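Local coordinates for envelope protein (PDB 7DDA) that forms part of the envelope of white spot syndrome virus, its C-terminal domain carrying sulfate-binding sites responsible for heparin binding, at residues T95-Y100 against G131-N136; Y83-T88 against N143-Y148. One frame throughout, in Å; residues are numbered along the deposited sequence.

How the contacts relate
Both contacts lie on the same four-stranded antiparallel sheet, in which the strands run in the order 80-89, 95-104, 145-153, 131-135. Each joins strands that are separated by one other: contact 1 reaches from 95-104 over 145-153 to 131-135, and contact 2 from 80-89 over 95-104 to 145-153. Their centres are about 9 Å apart, and probable backbone hydrogen bonds, Tyr-100 O to Tyr-148 N and Leu-99 O to Ile-85 N, tie them together. In sequence, both segments of contact 1 fall between those of contact 2. Together they lay charged and hydrophobic side chains over the outer face of the sheet, and both supply groups to one sulfate, consistent with a surface suited to sulfated heparin chains.

Contact 1. Residues T95-Y100 against G131-N136. With SO4 (sulfate ion), chain B.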
loop_
_atom_site.group_PDB
_atom_site.type_symbol
_atom_site.label_atom_id
_atom_site.label_comp_id
_atom_site.label_asym_id
_atom_site.label_seq_id
_atom_site.Cartn_x
_atom_site.Cartn_y
_atom_site.Cartn_z
ATOM N N THR A 95 20.940 1.629 12.621
ATOM C CA THR A 95 20.241 1.414 11.370
ATOM C C THR A 95 20.771 0.167 10.686
ATOM O O THR A 95 21.832 -0.378 11.011
ATOM C CB THR A 95 20.349 2.608 10.406
ATOM O OG1 THR A 95 21.718 2.833 10.035
ATOM C CG2 THR A 95 19.760 3.871 11.039
ATOM N N LYS A 96 20.001 -0.245 9.701
ATOM C CA LYS A 96 20.176 -1.487 8.984
ATOM C C LYS A 96 20.002 -1.147 7.513
ATOM O O LYS A 96 19.091 -0.385 7.163
ATOM C CB LYS A 96 19.106 -2.470 9.439
ATOM C CG LYS A 96 19.334 -3.882 9.087
ATOM C CD LYS A 96 19.902 -4.579 10.288
ATOM C CE LYS A 96 20.147 -6.006 9.968
ATOM N NZ LYS A 96 21.361 -6.536 10.625
ATOM N N LYS A 97 20.870 -1.670 6.655
ATOM C CA LYS A 97 20.727 -1.476 5.212
ATOM C C LYS A 97 20.418 -2.820 4.563
ATOM O O LYS A 97 21.230 -3.748 4.641
ATOM C CB LYS A 97 21.977 -0.847 4.613
ATOM C CG LYS A 97 21.936 -0.731 3.120
ATOM C CD LYS A 97 20.841 0.196 2.642
ATOM C CE LYS A 97 20.706 0.138 1.111
ATOM N NZ LYS A 97 22.016 0.191 0.380
ATOM N N LEU A 98 19.235 -2.930 3.954
ATOM C CA LEU A 98 18.740 -4.181 3.393
ATOM C C LEU A 98 18.593 -4.009 1.891
ATOM O O LEU A 98 17.854 -3.131 1.434
ATOM C CB LEU A 98 17.397 -4.578 4.012
ATOM C CG LEU A 98 17.418 -4.778 5.527
ATOM C CD1 LEU A 98 16.045 -5.204 6.030
ATOM C CD2 LEU A 98 18.485 -5.794 5.926
ATOM N N LEU A 99 19.271 -4.850 1.123
ATOM C CA LEU A 99 19.308 -4.665 -0.319
ATOM C C LEU A 99 18.832 -5.932 -1.007
ATOM O O LEU A 99 19.330 -7.023 -0.719
ATOM C CB LEU A 99 20.718 -4.275 -0.778
ATOM C CG LEU A 99 20.972 -4.203 -2.276
ATOM C CD1 LEU A 99 20.068 -3.171 -2.916
ATOM C CD2 LEU A 99 22.438 -3.852 -2.524
ATOM N N TYR A 100 17.882 -5.780 -1.928
ATOM C CA TYR A 100 17.285 -6.897 -2.641
ATOM C C TYR A 100 17.420 -6.704 -4.141
ATOM O O TYR A 100 17.546 -5.577 -4.629
ATOM C CB TYR A 100 15.810 -7.058 -2.240
ATOM C CG TYR A 100 15.735 -7.404 -0.785
ATOM C CD1 TYR A 100 15.812 -8.727 -0.359
ATOM C CD2 TYR A 100 15.683 -6.399 0.178
ATOM C CE1 TYR A 100 15.792 -9.042 0.988
ATOM C CE2 TYR A 100 15.667 -6.709 1.528
ATOM C CZ TYR A 100 15.726 -8.025 1.926
ATOM O OH TYR A 100 15.706 -8.306 3.275
ATOM N N GLY A 131 14.031 4.544 4.625
ATOM C CA GLY A 131 14.729 5.342 3.634
ATOM C C GLY A 131 14.974 4.516 2.385
ATOM O O GLY A 131 15.421 3.368 2.466
ATOM N N VAL A 132 14.664 5.101 1.232
ATOM C CA VAL A 132 14.904 4.458 -0.059
ATOM C C VAL A 132 16.337 4.728 -0.485
ATOM O O VAL A 132 16.819 5.861 -0.395
ATOM C CB VAL A 132 13.911 4.966 -1.118
ATOM C CG1 VAL A 132 14.085 4.199 -2.440
ATOM C CG2 VAL A 132 12.489 4.816 -0.615
ATOM N N ALA A 133 17.028 3.686 -0.935
ATOM C CA ALA A 133 18.396 3.837 -1.424
ATOM C C ALA A 133 18.432 3.436 -2.892
ATOM O O ALA A 133 17.897 4.158 -3.737
ATOM C CB ALA A 133 19.379 3.007 -0.589
ATOM N N GLU A 134 19.036 2.288 -3.201
ATOM C CA GLU A 134 18.970 1.752 -4.558
ATOM C C GLU A 134 17.521 1.581 -4.994
ATOM O O GLU A 134 16.687 1.051 -4.252
ATOM C CB GLU A 134 19.681 0.406 -4.641
ATOM C CG GLU A 134 21.188 0.460 -4.508
ATOM C CD GLU A 134 21.664 0.372 -3.073
ATOM O OE1 GLU A 134 20.874 0.649 -2.148
ATOM O OE2 GLU A 134 22.833 -0.005 -2.870
ATOM N N ASN A 135 17.230 2.019 -6.216
ATOM C CA ASN A 135 15.893 1.881 -6.777
ATOM C C ASN A 135 16.008 1.956 -8.293
ATOM O O ASN A 135 16.249 3.033 -8.834
ATOM C CB ASN A 135 14.979 2.978 -6.250
ATOM C CG ASN A 135 13.536 2.724 -6.572
ATOM O OD1 ASN A 135 13.211 2.146 -7.606
ATOM N ND2 ASN A 135 12.650 3.165 -5.693
ATOM N N ASN A 136 15.792 0.842 -8.979
ATOM C CA ASN A 136 15.858 0.832 -10.438
ATOM C C ASN A 136 14.500 1.220 -11.023
ATOM O O ASN A 136 13.540 0.441 -10.983
ATOM C CB ASN A 136 16.310 -0.538 -10.935
ATOM C CG ASN A 136 16.539 -0.564 -12.433
ATOM O OD1 ASN A 136 16.123 0.343 -13.152
ATOM N ND2 ASN A 136 17.232 -1.590 -12.909
HETATM S S SO4 B . 19.733 -1.738 -10.503
HETATM O O1 SO4 B . 19.941 -0.476 -11.222
HETATM O O2 SO4 B . 18.793 -2.553 -11.220
HETATM O O3 SO4 B . 19.164 -1.371 -9.216
HETATM O O4 SO4 B . 20.991 -2.408 -10.311
#
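Lys-97 NZ donates to Glu-134 OE1 at 2.8 Å, a salt bridge between two long side chains that meet over a strand lying between their own. OE1 receives the ammonium on its syn lone pair, facing OE2, and OE2 therefore also lies fairly near NZ, at 3.4 Å. Lys-97 leaves its strand beside 131-136 rather than at it, and bends at chi2 (64°) and chi4 (-45°) carry NZ across. Lysine suits the place because its chain is long enough to span the gap and flexible enough to turn at the far side. On the way CE packs on the methyl of Ala-133, with CE to CB 3.6 Å.

Strands 95-104 and 131-135 flank strand 145-153 in the antiparallel sheet. Their short segments have axes 8.4 Å apart, so side chains alone make the contact. Leu-98 and Tyr-100 turn to strand 160-170 of the second sheet, whereas Lys-97 and Leu-99 meet Glu-134 on the outer face.

Leu-99 crosses Glu-134 at about a right angle. Its CD1 lies beside the aliphatic part of the glutamate, 4.0 Å from Glu-134 CB, and its CD2 approaches OE2, a nonpolar flank beside the ion pair. Further along, Asn-136 turns its amide to the sulfate, where ND2 donates a bond to O2 whose modelled length is too short to be trusted.

Contact 2. Residues Y83-T88 against N143-Y148; sequences YKISAT and NEEGKY. With SO4 (sulfate ion), chain B.
Glu-145 makes the polar link, accepting a hydrogen bond from Tyr-83 OH at OE1, 2.7 Å away. The oxygen uses its anti lone pair, away from OE2, and lies at the edge of the tyrosine ring, in its plane. Ring and carboxylate planes are only 27° apart, so the two flat groups are almost coplanar. A chi1 of 73° swings the extended glutamate chain toward 83-88, which brings OE1 up to the tyrosine hydroxyl. Tyrosine suits the opposite end because its rigid ring carries a hydroxyl far from the backbone. Arg-103 adds a long, weak ion pair to the same oxygen.

Gly-146 follows, and the lack of a side chain fits its place, since Tyr-148 OH occupies the side on which a CB would lie.

Lys-147 belongs to both the contact and the sulfate site. Its backbone N donates to sulfate O3 at 2.7 Å, while its aliphatic chain rests against the end methyl of Ile-85, Lys-147 CD lying 3.8 Å from Ile-85 CD1. Bends at chi3 and chi4 turn the amine toward the ion, but the modelled approach of NZ is too close to be relied on. An amide N-H and a lysine, with Asn-136 adding its amide, make a plausible anion pocket, probably of the kind that binds heparin sulfates.

Tyr-148 points to the other sheet, touching Cys-113 and Ile-115 of strand 110-120, and its hydroxyl bonds to Asn-136 O. Between the two segments runs strand 95-104, whose Leu-99 faces both Ile-85 and Ser-86 in a classic beta bulge on strand 80-89, outermost in this sheet within the chain.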
loop_
_atom_site.group_PDB
_atom_site.type_symbol
_atom_site.label_atom_id
_atom_site.label_comp_id
_atom_site.label_asym_id
_atom_site.label_seq_id
_atom_site.Cartn_x
_atom_site.Cartn_y
_atom_site.Cartn_z
ATOM N N TYR A 83 15.637 -11.939 -4.362
ATOM C CA TYR A 83 16.684 -12.506 -3.525
ATOM C C TYR A 83 17.317 -11.393 -2.712
ATOM O O TYR A 83 17.382 -10.236 -3.149
ATOM C CB TYR A 83 17.770 -13.225 -4.357
ATOM C CG TYR A 83 18.083 -12.490 -5.641
ATOM C CD1 TYR A 83 19.058 -11.512 -5.675
ATOM C CD2 TYR A 83 17.356 -12.741 -6.807
ATOM C CE1 TYR A 83 19.331 -10.821 -6.840
ATOM C CE2 TYR A 83 17.614 -12.046 -7.975
ATOM C CZ TYR A 83 18.603 -11.091 -7.980
ATOM O OH TYR A 83 18.877 -10.396 -9.129
ATOM N N LYS A 84 17.762 -11.764 -1.519
ATOM C CA LYS A 84 18.590 -10.890 -0.708
ATOM C C LYS A 84 19.959 -10.727 -1.352
ATOM O O LYS A 84 20.627 -11.710 -1.677
ATOM C CB LYS A 84 18.715 -11.476 0.694
ATOM C CG LYS A 84 19.683 -10.765 1.611
ATOM C CD LYS A 84 19.754 -11.510 2.934
ATOM C CE LYS A 84 21.079 -11.302 3.620
ATOM N NZ LYS A 84 21.170 -12.145 4.854
ATOM N N ILE A 85 20.365 -9.485 -1.577
ATOM C CA ILE A 85 21.733 -9.234 -2.003
ATOM C C ILE A 85 22.640 -8.993 -0.805
ATOM O O ILE A 85 23.765 -9.494 -0.763
ATOM C CB ILE A 85 21.765 -8.049 -2.985
ATOM C CG1 ILE A 85 21.119 -8.435 -4.320
ATOM C CG2 ILE A 85 23.190 -7.544 -3.201
ATOM C CD1 ILE A 85 20.921 -7.250 -5.227
ATOM N N SER A 86 22.149 -8.278 0.210
ATOM C CA SER A 86 23.041 -7.748 1.233
ATOM C C SER A 86 22.239 -7.239 2.433
ATOM O O SER A 86 21.156 -6.660 2.270
ATOM C CB SER A 86 23.892 -6.625 0.629
ATOM O OG SER A 86 24.754 -6.062 1.589
ATOM N N ALA A 87 22.783 -7.454 3.630
ATOM C CA ALA A 87 22.227 -6.904 4.867
ATOM C C ALA A 87 23.389 -6.488 5.749
ATOM O O ALA A 87 24.149 -7.346 6.201
ATOM C CB ALA A 87 21.343 -7.918 5.594
ATOM N N THR A 88 23.520 -5.187 6.006
ATOM C CA THR A 88 24.638 -4.642 6.762
ATOM C C THR A 88 24.140 -3.709 7.863
ATOM O O THR A 88 23.262 -2.872 7.638
ATOM C CB THR A 88 25.590 -3.857 5.857
ATOM O OG1 THR A 88 24.932 -2.669 5.412
ATOM C CG2 THR A 88 25.973 -4.699 4.633
ATOM N N ASN A 143 16.530 -11.462 -17.828
ATOM C CA ASN A 143 17.681 -11.849 -17.017
ATOM C C ASN A 143 18.453 -10.652 -16.481
ATOM O O ASN A 143 19.491 -10.833 -15.829
ATOM C CB ASN A 143 18.619 -12.796 -17.771
ATOM C CG ASN A 143 18.029 -14.182 -17.888
ATOM O OD1 ASN A 143 17.539 -14.738 -16.894
ATOM N ND2 ASN A 143 18.030 -14.736 -19.096
ATOM N N GLU A 144 17.977 -9.438 -16.707
ATOM C CA GLU A 144 18.521 -8.296 -16.002
ATOM C C GLU A 144 17.829 -8.142 -14.641
ATOM O O GLU A 144 16.689 -8.566 -14.453
ATOM C CB GLU A 144 18.361 -7.045 -16.851
ATOM C CG GLU A 144 18.922 -5.828 -16.193
ATOM C CD GLU A 144 18.731 -4.600 -17.025
ATOM O OE1 GLU A 144 18.134 -4.731 -18.130
ATOM O OE2 GLU A 144 19.173 -3.520 -16.562
ATOM N N GLU A 145 18.549 -7.585 -13.671
ATOM C CA GLU A 145 18.019 -7.389 -12.328
ATOM C C GLU A 145 17.776 -5.911 -12.055
ATOM O O GLU A 145 18.477 -5.035 -12.581
ATOM C CB GLU A 145 18.964 -7.936 -11.249
ATOM C CG GLU A 145 20.204 -7.074 -11.054
ATOM C CD GLU A 145 21.142 -7.561 -9.947
ATOM O OE1 GLU A 145 20.783 -8.511 -9.204
ATOM O OE2 GLU A 145 22.255 -6.984 -9.839
ATOM N N GLY A 146 16.757 -5.655 -11.238
ATOM C CA GLY A 146 16.592 -4.382 -10.552
ATOM C C GLY A 146 16.959 -4.542 -9.083
ATOM O O GLY A 146 16.584 -5.528 -8.442
ATOM N N LYS A 147 17.703 -3.575 -8.562
ATOM C CA LYS A 147 18.147 -3.594 -7.172
ATOM C C LYS A 147 17.369 -2.561 -6.363
ATOM O O LYS A 147 17.255 -1.401 -6.778
ATOM C CB LYS A 147 19.651 -3.329 -7.068
ATOM C CG LYS A 147 20.482 -4.368 -7.806
ATOM C CD LYS A 147 21.963 -4.342 -7.429
ATOM C CE LYS A 147 22.610 -2.993 -7.702
ATOM N NZ LYS A 147 22.632 -2.605 -9.121
ATOM N N TYR A 148 16.869 -2.980 -5.195
ATOM C CA TYR A 148 16.037 -2.141 -4.338
ATOM C C TYR A 148 16.580 -2.175 -2.917
ATOM O O TYR A 148 16.618 -3.235 -2.287
ATOM C CB TYR A 148 14.581 -2.606 -4.425
ATOM C CG TYR A 148 14.153 -2.502 -5.879
ATOM C CD1 TYR A 148 13.854 -1.263 -6.441
ATOM C CD2 TYR A 148 14.150 -3.613 -6.710
ATOM C CE1 TYR A 148 13.531 -1.137 -7.771
ATOM C CE2 TYR A 148 13.822 -3.494 -8.060
ATOM C CZ TYR A 148 13.517 -2.256 -8.576
ATOM O OH TYR A 148 13.182 -2.124 -9.901
HETATM S S SO4 B . 19.733 -1.738 -10.503
HETATM O O1 SO4 B . 19.941 -0.476 -11.222
HETATM O O2 SO4 B . 18.793 -2.553 -11.220
HETATM O O3 SO4 B . 19.164 -1.371 -9.216
HETATM O O4 SO4 B . 20.991 -2.408 -10.311
#